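Local coordinates for oxidoreductase protein (Agrobacterium radiobacter, PDB 5UI9) that binds NAD and a small dihydroxy acid and is probably an NAD-dependent oxidoreductase of the GFO/IDH/MocA family, at residues 4-18 / 29-42. Residues are numbered along the deposited sequence; the frame is centred on the assembly and turned at random.
Sequences TELKGALIGCGFFAV and GAGIAAICDRDPKR. With MG (magnesium ion), chain E; NAD (nicotinamide-adenine-dinucleotide), chain C.
D37 and C13 meet just beyond the ends of two parallel strands, and their contact illustrates how a ribose-binding carboxylate is tied to the glycine-rich turn. D37 OD2 accepts from C13 N at 2.7 Å through its anti lone pair and also takes the NAD ribose hydroxyl O3B, while OD1 receives O2B at 2.6 Å. With CG anti to the backbone N (chi1 -157°), the carboxylate reaches both turn and ribose. OD1 in turn accepts from D39 N, an Asx turn that helps fix the rotation of the carboxylate. R42 folds back at CG and CD (chi2 -57°, chi3 -54°), which brings its guanidinium edge to C13 O: NE lies at 2.8 Å, nearly straight and in the carbonyl plane, and NH2 at 3.2 Å. C13 SG packs on I35 CB at 3.7 Å. Past this turn, F15 N and F16 N each donate to a different phosphate of NAD, and one face of the F16 ring lies over the nicotinamide. Behind the site, strands 6-11 and 30-36 run in parallel register, interrupted by a beta bulge where G8 O accepts from A33 N and, weakly, A34 N. At their far end A30 O binds magnesium at 2.2 Å, with W24 and V27 carbonyls as further ligands. Helix 17-26 completes the first beta-alpha-beta unit of an NAD-binding Rossmann fold, its glycine-rich sequence consistent with a GxGxxA pattern (G12, G14, A17) and acidic D37 just after the second strand.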
# COMPACT_ATOMS: atom_id res chain seq x y z
N THR A 4 21.88 42.80 8.57
CA THR A 4 22.00 42.20 9.94
C THR A 4 21.98 40.66 9.90
O THR A 4 21.11 40.06 9.25
CB THR A 4 20.88 42.71 10.88
OG1 THR A 4 19.59 42.44 10.31
CG2 THR A 4 21.03 44.22 11.12
N GLU A 5 22.93 40.05 10.60
CA GLU A 5 23.16 38.60 10.58
C GLU A 5 22.61 38.01 11.88
O GLU A 5 23.07 38.38 12.97
CB GLU A 5 24.67 38.34 10.46
CG GLU A 5 25.16 36.91 10.76
CD GLU A 5 25.43 36.05 9.53
OE1 GLU A 5 26.16 35.05 9.68
OE2 GLU A 5 24.92 36.37 8.44
N LEU A 6 21.65 37.08 11.77
CA LEU A 6 21.14 36.37 12.95
C LEU A 6 22.19 35.42 13.51
O LEU A 6 22.95 34.83 12.75
CB LEU A 6 19.85 35.60 12.64
CG LEU A 6 18.59 36.41 12.34
CD1 LEU A 6 17.46 35.48 11.92
CD2 LEU A 6 18.16 37.25 13.54
N LYS A 7 22.25 35.31 14.84
CA LYS A 7 23.25 34.51 15.53
C LYS A 7 22.56 33.37 16.26
O LYS A 7 21.70 33.61 17.11
CB LYS A 7 24.03 35.37 16.53
CG LYS A 7 24.96 36.38 15.88
CD LYS A 7 24.87 37.78 16.51
CE LYS A 7 25.48 37.84 17.90
NZ LYS A 7 26.95 37.60 17.91
N GLY A 8 22.92 32.13 15.93
CA GLY A 8 22.31 30.96 16.54
C GLY A 8 23.20 30.30 17.57
O GLY A 8 24.42 30.44 17.54
N ALA A 9 22.58 29.58 18.50
CA ALA A 9 23.29 28.65 19.37
C ALA A 9 22.73 27.27 19.09
O ALA A 9 21.52 27.11 19.08
CB ALA A 9 23.08 29.02 20.82
N LEU A 10 23.60 26.30 18.85
CA LEU A 10 23.17 24.92 18.61
C LEU A 10 23.46 24.09 19.86
O LEU A 10 24.56 24.14 20.40
CB LEU A 10 23.84 24.34 17.37
CG LEU A 10 23.44 22.89 17.02
CD1 LEU A 10 23.26 22.69 15.52
CD2 LEU A 10 24.44 21.88 17.57
N ILE A 11 22.45 23.34 20.31
CA ILE A 11 22.56 22.48 21.49
C ILE A 11 22.36 21.03 21.03
O ILE A 11 21.30 20.68 20.53
CB ILE A 11 21.48 22.83 22.54
CG1 ILE A 11 21.56 24.31 22.94
CG2 ILE A 11 21.61 21.93 23.77
CD1 ILE A 11 20.35 24.79 23.71
N GLY A 12 23.39 20.21 21.23
CA GLY A 12 23.40 18.81 20.84
C GLY A 12 24.31 18.63 19.64
O GLY A 12 23.85 18.62 18.52
N CYS A 13 25.61 18.51 19.90
CA CYS A 13 26.64 18.43 18.85
C CYS A 13 26.89 16.99 18.41
O CYS A 13 28.04 16.53 18.37
CB CYS A 13 27.93 19.09 19.33
SG CYS A 13 27.78 20.87 19.62
N GLY A 14 25.82 16.28 18.06
CA GLY A 14 25.89 14.85 17.80
C GLY A 14 26.08 14.50 16.34
O GLY A 14 26.57 15.31 15.55
N PHE A 15 25.67 13.28 16.00
CA PHE A 15 25.79 12.74 14.65
C PHE A 15 25.14 13.64 13.60
O PHE A 15 25.80 14.10 12.66
CB PHE A 15 25.17 11.33 14.61
CG PHE A 15 24.99 10.76 13.23
CD1 PHE A 15 26.09 10.30 12.51
CD2 PHE A 15 23.72 10.67 12.66
CE1 PHE A 15 25.92 9.75 11.24
CE2 PHE A 15 23.55 10.12 11.39
CZ PHE A 15 24.65 9.67 10.68
N PHE A 16 23.84 13.90 13.76
CA PHE A 16 23.12 14.68 12.76
C PHE A 16 23.40 16.18 12.80
O PHE A 16 23.29 16.85 11.77
CB PHE A 16 21.61 14.43 12.84
CG PHE A 16 20.89 14.83 11.58
CD1 PHE A 16 21.03 14.07 10.42
CD2 PHE A 16 20.12 15.99 11.53
CE1 PHE A 16 20.38 14.44 9.25
CE2 PHE A 16 19.48 16.36 10.36
CZ PHE A 16 19.60 15.58 9.22
N ALA A 17 23.76 16.71 13.96
CA ALA A 17 24.04 18.15 14.10
C ALA A 17 25.19 18.66 13.22
O ALA A 17 25.22 19.83 12.89
CB ALA A 17 24.32 18.51 15.55
N VAL A 18 26.12 17.78 12.86
CA VAL A 18 27.21 18.12 11.93
C VAL A 18 26.63 18.61 10.60
O VAL A 18 27.15 19.56 10.02
CB VAL A 18 28.18 16.93 11.72
CG1 VAL A 18 29.22 17.24 10.63
CG2 VAL A 18 28.87 16.56 13.03
N GLY A 29 21.91 35.00 5.93
CA GLY A 29 21.21 35.76 6.96
C GLY A 29 21.31 35.18 8.36
O GLY A 29 20.70 35.70 9.29
N ALA A 30 22.09 34.10 8.52
CA ALA A 30 22.29 33.49 9.83
C ALA A 30 23.56 32.65 9.91
O ALA A 30 24.04 32.13 8.89
CB ALA A 30 21.08 32.65 10.22
N GLY A 31 24.09 32.52 11.12
CA GLY A 31 25.21 31.63 11.42
C GLY A 31 25.23 31.24 12.88
O GLY A 31 24.50 31.83 13.69
N ILE A 32 26.07 30.28 13.23
CA ILE A 32 26.16 29.77 14.61
C ILE A 32 27.30 30.47 15.38
O ILE A 32 28.46 30.41 14.96
CB ILE A 32 26.38 28.24 14.64
CG1 ILE A 32 25.21 27.53 13.93
CG2 ILE A 32 26.55 27.73 16.06
CD1 ILE A 32 23.83 27.76 14.53
N ALA A 33 26.94 31.12 16.49
CA ALA A 33 27.89 31.84 17.35
C ALA A 33 28.28 31.06 18.60
O ALA A 33 29.26 31.42 19.26
CB ALA A 33 27.31 33.19 17.75
N ALA A 34 27.53 30.01 18.95
CA ALA A 34 27.78 29.23 20.16
C ALA A 34 27.26 27.81 20.01
O ALA A 34 26.28 27.57 19.30
CB ALA A 34 27.13 29.91 21.36
N ILE A 35 27.94 26.86 20.66
CA ILE A 35 27.51 25.47 20.69
C ILE A 35 27.53 24.92 22.11
O ILE A 35 28.23 25.45 22.99
CB ILE A 35 28.32 24.56 19.73
CG1 ILE A 35 29.83 24.65 19.99
CG2 ILE A 35 28.01 24.91 18.28
CD1 ILE A 35 30.61 23.52 19.35
N CYS A 36 26.75 23.87 22.32
CA CYS A 36 26.57 23.26 23.63
C CYS A 36 26.44 21.74 23.50
O CYS A 36 25.72 21.25 22.63
CB CYS A 36 25.32 23.83 24.31
SG CYS A 36 24.90 23.08 25.90
N ASP A 37 27.15 21.02 24.36
CA ASP A 37 27.01 19.57 24.49
C ASP A 37 27.52 19.10 25.85
O ASP A 37 28.53 19.61 26.35
CB ASP A 37 27.76 18.85 23.37
CG ASP A 37 27.23 17.45 23.11
OD1 ASP A 37 27.31 16.59 24.02
OD2 ASP A 37 26.72 17.21 22.00
N ARG A 38 26.82 18.14 26.46
CA ARG A 38 27.26 17.53 27.72
C ARG A 38 28.54 16.71 27.57
O ARG A 38 29.28 16.54 28.53
CB ARG A 38 26.16 16.62 28.30
CG ARG A 38 24.94 17.37 28.77
CD ARG A 38 23.93 16.44 29.43
NE ARG A 38 22.83 17.19 30.04
CZ ARG A 38 21.71 16.66 30.53
NH1 ARG A 38 21.50 15.35 30.50
NH2 ARG A 38 20.78 17.45 31.05
N ASP A 39 28.78 16.20 26.37
CA ASP A 39 29.96 15.39 26.05
C ASP A 39 31.06 16.31 25.52
O ASP A 39 30.94 16.81 24.39
CB ASP A 39 29.55 14.33 25.02
CG ASP A 39 30.66 13.37 24.66
OD1 ASP A 39 31.81 13.54 25.10
OD2 ASP A 39 30.36 12.43 23.88
N PRO A 40 32.13 16.56 26.31
CA PRO A 40 33.17 17.48 25.82
C PRO A 40 33.99 16.99 24.61
O PRO A 40 34.64 17.80 23.97
CB PRO A 40 34.08 17.68 27.05
CG PRO A 40 33.82 16.53 27.94
CD PRO A 40 32.40 16.11 27.69
N LYS A 41 33.95 15.70 24.29
CA LYS A 41 34.60 15.18 23.08
C LYS A 41 33.86 15.67 21.82
O LYS A 41 34.49 16.00 20.81
CB LYS A 41 34.65 13.65 23.08
CG LYS A 41 35.42 13.03 24.24
CD LYS A 41 35.15 11.53 24.36
CE LYS A 41 35.19 11.07 25.81
NZ LYS A 41 36.46 11.43 26.49
N ARG A 42 32.52 15.70 21.89
CA ARG A 42 31.69 16.24 20.80
C ARG A 42 31.80 17.75 20.69
O ARG A 42 31.86 18.30 19.59
CB ARG A 42 30.22 15.85 20.98
CG ARG A 42 29.94 14.36 20.90
CD ARG A 42 30.39 13.74 19.58
NE ARG A 42 29.84 14.43 18.42
CZ ARG A 42 30.12 14.13 17.15
NH1 ARG A 42 30.96 13.14 16.85
NH2 ARG A 42 29.56 14.83 16.17
MG MG E . 25.39 31.29 7.32
PA NAD C . 23.31 11.81 18.98
O1A NAD C . 23.16 10.99 20.25
O2A NAD C . 24.36 11.46 17.97
O5B NAD C . 23.51 13.34 19.39
C5B NAD C . 22.87 13.94 20.51
C4B NAD C . 23.89 14.84 21.18
O4B NAD C . 23.22 15.68 22.12
C3B NAD C . 24.95 14.07 21.96
O3B NAD C . 26.25 14.53 21.57
C2B NAD C . 24.65 14.34 23.42
O2B NAD C . 25.85 14.43 24.20
C1B NAD C . 23.92 15.68 23.36
N9A NAD C . 22.92 15.96 24.42
C8A NAD C . 21.91 15.18 24.84
N7A NAD C . 21.19 15.82 25.80
C5A NAD C . 21.74 17.03 25.99
C6A NAD C . 21.49 18.22 26.86
N6A NAD C . 20.48 18.24 27.74
N1A NAD C . 22.32 19.28 26.73
C2A NAD C . 23.35 19.30 25.86
N3A NAD C . 23.63 18.26 25.05
C4A NAD C . 22.88 17.12 25.07
O3 NAD C . 21.87 11.86 18.26
PN NAD C . 21.67 12.12 16.68
O1N NAD C . 21.80 10.82 15.92
O2N NAD C . 22.50 13.31 16.26
O5D NAD C . 20.11 12.50 16.69
C5D NAD C . 19.67 13.65 17.40
C4D NAD C . 18.25 13.96 16.97
O4D NAD C . 18.25 14.21 15.56
C3D NAD C . 17.31 12.79 17.23
O3D NAD C . 16.12 13.26 17.86
C2D NAD C . 17.02 12.22 15.85
O2D NAD C . 15.69 11.72 15.72
C1D NAD C . 17.25 13.41 14.93
N1N NAD C . 17.64 13.09 13.54
C2N NAD C . 17.00 13.76 12.56
C3N NAD C . 17.28 13.55 11.22
C7N NAD C . 16.51 14.34 10.20
O7N NAD C . 16.18 15.49 10.46
N7N NAD C . 16.21 13.79 9.02
C4N NAD C . 18.26 12.62 10.89
C5N NAD C . 18.92 11.93 11.91
C6N NAD C . 18.60 12.19 13.24
O HOH W 1 26.48 33.20 6.55